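PDB 5WIX: p-47 protein from Clostridium botulinum E1 str. 'BoNT E Beluga', which is of unknown function but has a tulip-domain fold resembling bactericidal/permeability-increasing protein, consistent with a possible role in binding lipids. Local coordinates for residues A[180-183]-A[184-187]; A[397-400]-A[401-404]. One frame throughout, in Å; residues are numbered along the deposited sequence.

Contact 1 (A[180-183]-A[184-187]); sequences SNIV and WMNP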
loop_
_atom_site.group_PDB
_atom_site.type_symbol
_atom_site.label_atom_id
_atom_site.label_comp_id
_atom_site.label_asym_id
_atom_site.label_seq_id
_atom_site.Cartn_x
_atom_site.Cartn_y
_atom_site.Cartn_z
ATOM N N SER A 180 10.155 4.185 10.148
ATOM C CA SER A 180 9.818 5.498 9.606
ATOM C C SER A 180 9.019 6.308 10.632
ATOM O O SER A 180 8.598 5.778 11.663
ATOM C CB SER A 180 9.012 5.346 8.324
ATOM O OG SER A 180 7.765 4.732 8.605
ATOM N N ASN A 181 8.797 7.585 10.351
ATOM C CA ASN A 181 8.065 8.422 11.294
ATOM C C ASN A 181 6.608 7.984 11.427
ATOM O O ASN A 181 5.952 8.291 12.428
ATOM C CB ASN A 181 8.135 9.894 10.883
ATOM C CG ASN A 181 9.503 10.503 11.123
ATOM O OD1 ASN A 181 9.774 11.045 12.195
ATOM N ND2 ASN A 181 10.371 10.422 10.124
ATOM N N ILE A 182 6.105 7.273 10.418
ATOM C CA ILE A 182 4.754 6.718 10.484
ATOM C C ILE A 182 4.809 5.252 10.885
ATOM O O ILE A 182 5.123 4.387 10.072
ATOM C CB ILE A 182 3.997 6.845 9.155
ATOM C CG1 ILE A 182 4.075 8.276 8.629
ATOM C CG2 ILE A 182 2.550 6.410 9.324
ATOM C CD1 ILE A 182 3.578 8.430 7.205
ATOM N N VAL A 183 4.469 4.988 12.140
ATOM C CA VAL A 183 4.779 3.725 12.790
ATOM C C VAL A 183 3.871 2.569 12.381
ATOM O O VAL A 183 4.314 1.420 12.315
ATOM C CB VAL A 183 4.727 3.900 14.323
ATOM C CG1 VAL A 183 5.154 2.627 15.031
ATOM C CG2 VAL A 183 5.615 5.069 14.740
ATOM N N TRP A 184 2.614 2.862 12.088
ATOM C CA TRP A 184 1.693 1.794 11.773
ATOM C C TRP A 184 1.966 1.209 10.397
ATOM O O TRP A 184 1.468 0.134 10.066
ATOM C CB TRP A 184 0.264 2.281 11.843
ATOM C CG TRP A 184 -0.078 3.340 10.864
ATOM C CD1 TRP A 184 -0.053 4.682 11.072
ATOM C CD2 TRP A 184 -0.548 3.153 9.524
ATOM N NE1 TRP A 184 -0.460 5.348 9.942
ATOM C CE2 TRP A 184 -0.772 4.433 8.977
ATOM C CE3 TRP A 184 -0.785 2.028 8.727
ATOM C CZ2 TRP A 184 -1.225 4.620 7.669
ATOM C CZ3 TRP A 184 -1.235 2.217 7.428
ATOM C CH2 TRP A 184 -1.449 3.502 6.913
ATOM N N MET A 185 2.744 1.931 9.596
ATOM C CA MET A 185 3.095 1.475 8.259
ATOM C C MET A 185 4.365 0.645 8.254
ATOM O O MET A 185 4.673 -0.007 7.256
ATOM C CB MET A 185 3.283 2.653 7.303
ATOM C CG MET A 185 2.060 3.033 6.510
ATOM S SD MET A 185 2.451 4.365 5.361
ATOM C CE MET A 185 3.062 3.433 3.959
ATOM N N ASN A 186 5.111 0.688 9.354
ATOM C CA ASN A 186 6.387 -0.014 9.416
ATOM C C ASN A 186 6.209 -1.516 9.248
ATOM O O ASN A 186 5.409 -2.136 9.943
ATOM C CB ASN A 186 7.106 0.292 10.728
ATOM C CG ASN A 186 7.592 1.726 10.801
ATOM O OD1 ASN A 186 7.916 2.337 9.775
ATOM N ND2 ASN A 186 7.637 2.279 12.016
ATOM N N PRO A 187 6.940 -2.098 8.285
ATOM C CA PRO A 187 6.901 -3.526 7.945
ATOM C C PRO A 187 7.806 -4.390 8.800
ATOM O O PRO A 187 8.929 -3.980 9.084
ATOM C CB PRO A 187 7.391 -3.546 6.503
ATOM C CG PRO A 187 8.269 -2.355 6.388
ATOM C CD PRO A 187 7.705 -1.315 7.294
#
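Ser-180 and Asn-186 bridge a bend that contains two overlapping type I beta turns, meeting through one polar atom, the side-chain oxygen of Asn-186. The backbone N of Ser-180 donates to Asn-186 OD1 over 2.9 Å, nearly straight at 166° but tilted from the amide's carbonyl plane. Ser-180 OG lies 2.7 Å from the same OD1; its proton is also within reach of Asp-405, to which the hydroxyl is hydrogen-bonded, so its share in the grip is not settled. With CG beside its own backbone N (chi1 -69°), the Asn-186 amide reaches back over the bend, and its ND2 rests 3.3 Å from Val-183 CA.

Main-chain bonds close the two turns. In turn 183-186, Asn-186 N donates to Val-183 O at 3.2 Å. Turn 182-185 is closed by a weak bond of 3.5 Å from Met-185 N to Ile-182 O.

Apolar contact forms on another side of the bend. The side chains of Ile-182 and Trp-184 run alongside each other, CG2 of Ile-182 lying 3.6 Å from Trp-184 CD1, while Met-185 CG sits over one indole face near its rim.

This connection between strands 174-177 and 187-195 packs Trp-184 on helix 240-252 and strand 25-30, while Met-185 touches strand 25-30 and helix 399-403.

Contact 2 (A[397-400]-A[401-404]); sequences NNFT and DIIN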
loop_
_atom_site.group_PDB
_atom_site.type_symbol
_atom_site.label_atom_id
_atom_site.label_comp_id
_atom_site.label_asym_id
_atom_site.label_seq_id
_atom_site.Cartn_x
_atom_site.Cartn_y
_atom_site.Cartn_z
ATOM N N ASN A 397 -4.321 13.633 6.864
ATOM C CA ASN A 397 -3.065 13.035 6.453
ATOM C C ASN A 397 -2.447 13.717 5.263
ATOM O O ASN A 397 -3.136 14.381 4.474
ATOM C CB ASN A 397 -3.275 11.578 6.152
ATOM C CG ASN A 397 -3.824 10.843 7.347
ATOM O OD1 ASN A 397 -4.998 10.995 7.688
ATOM N ND2 ASN A 397 -2.968 10.074 8.022
ATOM N N ASN A 398 -1.127 13.612 5.185
ATOM C CA ASN A 398 -0.410 14.001 3.991
ATOM C C ASN A 398 -0.141 12.724 3.206
ATOM O O ASN A 398 0.758 11.960 3.552
ATOM C CB ASN A 398 0.883 14.721 4.340
ATOM C CG ASN A 398 1.596 15.252 3.117
ATOM O OD1 ASN A 398 1.240 14.916 1.983
ATOM N ND2 ASN A 398 2.603 16.099 3.333
ATOM N N PHE A 399 -0.932 12.474 2.172
ATOM C CA PHE A 399 -0.830 11.202 1.468
ATOM C C PHE A 399 0.437 11.105 0.642
ATOM O O PHE A 399 0.996 10.019 0.474
ATOM C CB PHE A 399 -2.049 10.987 0.588
ATOM C CG PHE A 399 -3.307 10.853 1.370
ATOM C CD1 PHE A 399 -3.542 9.711 2.115
ATOM C CD2 PHE A 399 -4.236 11.886 1.395
ATOM C CE1 PHE A 399 -4.688 9.581 2.835
ATOM C CE2 PHE A 399 -5.393 11.757 2.113
ATOM C CZ PHE A 399 -5.621 10.615 2.840
ATOM N N THR A 400 0.904 12.240 0.149
ATOM C CA THR A 400 2.210 12.275 -0.487
ATOM C C THR A 400 3.280 11.787 0.490
ATOM O O THR A 400 4.194 11.053 0.104
ATOM C CB THR A 400 2.565 13.678 -0.959
ATOM O OG1 THR A 400 1.590 14.131 -1.909
ATOM C CG2 THR A 400 3.937 13.678 -1.585
ATOM N N ASP A 401 3.151 12.188 1.758
ATOM C CA ASP A 401 4.083 11.730 2.779
ATOM C C ASP A 401 3.963 10.212 2.925
ATOM O O ASP A 401 4.971 9.508 3.075
ATOM C CB ASP A 401 3.822 12.431 4.118
ATOM C CG ASP A 401 4.538 13.767 4.235
ATOM O OD1 ASP A 401 5.198 14.187 3.262
ATOM O OD2 ASP A 401 4.435 14.400 5.311
ATOM N N ILE A 402 2.727 9.720 2.848
ATOM C CA ILE A 402 2.438 8.302 3.060
ATOM C C ILE A 402 2.981 7.422 1.946
ATOM O O ILE A 402 3.571 6.384 2.215
ATOM C CB ILE A 402 0.925 8.040 3.194
ATOM C CG1 ILE A 402 0.460 8.330 4.626
ATOM C CG2 ILE A 402 0.585 6.589 2.812
ATOM C CD1 ILE A 402 -1.065 8.302 4.803
ATOM N N ILE A 403 2.785 7.818 0.696
ATOM C CA ILE A 403 3.235 6.943 -0.363
ATOM C C ILE A 403 4.770 6.907 -0.304
ATOM O O ILE A 403 5.367 5.834 -0.404
ATOM C CB ILE A 403 2.691 7.369 -1.760
ATOM C CG1 ILE A 403 2.871 6.228 -2.766
ATOM C CG2 ILE A 403 3.325 8.669 -2.257
ATOM C CD1 ILE A 403 2.006 6.369 -3.997
ATOM N N ASN A 404 5.389 8.056 -0.036
ATOM C CA ASN A 404 6.846 8.152 0.032
ATOM C C ASN A 404 7.486 7.630 1.333
ATOM O O ASN A 404 8.706 7.674 1.488
ATOM C CB ASN A 404 7.274 9.605 -0.177
ATOM C CG ASN A 404 7.219 10.028 -1.634
ATOM O OD1 ASN A 404 7.567 9.254 -2.524
ATOM N ND2 ASN A 404 6.788 11.261 -1.884
#
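Asn-398, Phe-399 and Thr-400 open a short helix through the i to i+4 bonds of an alpha-helical turn: Ile-402 N donates to Asn-398 O (3.1 Å), Ile-403 N to Phe-399 O (2.8 Å) and Asn-404 N to Thr-400 O (3.2 Å).

Among the side chains, Asn-398 illustrates the N-cap. With its CG anti to the backbone N (chi1 -175°), OD1 swings round to accept a weak capping bond from Asp-401 N, 3.3 Å long. The rest of the amide stacks against the Asp-401 carboxylate, the two planes 27° apart, with Asn-398 ND2 3.2 Å from Asp-401 CG. A carboxylate in the first turn would probably also interact favourably with the helix dipole.

The apolar side is made by Phe-399 and Ile-402, lying alongside one another with CD1 of the ring 3.9 Å from CD1 of the isoleucine. Asn-397 CB sits above one face of that ring, 4.1 Å from its plane and toward the rim.

Phe-399, Ile-402 and Ile-403 all pack on Ile-428 of strand 426-432. Phe-399, Thr-400 and Ile-403 also meet strand 414-422; just past the C-terminal end of the helix, Asn-404 OD1 accepts from Ile-414 N at the start of that strand.

How the contacts relate
Contact 1 closes at residue 187, long before contact 2 opens at 397, yet their centres lie about 12 Å apart and the loop and the helix touch. Met-185 CE packs 3.5 Å from Ile-402 O, and Ile-182 CD1 lies 4.0 Å from Ile-402 CG1. Residues 180-187 lead from strand 174-177 of the ten-stranded sheet into strand 187-195, one outermost strand of the six-stranded antiparallel sheet. Helix 399-403 is followed by strand 407-409, which pairs with 174-177, and then by 414-422, the other outermost strand of the six. Distant parts of the sequence thus meet near the middle of the elongated chain, where it passes between the two sheets.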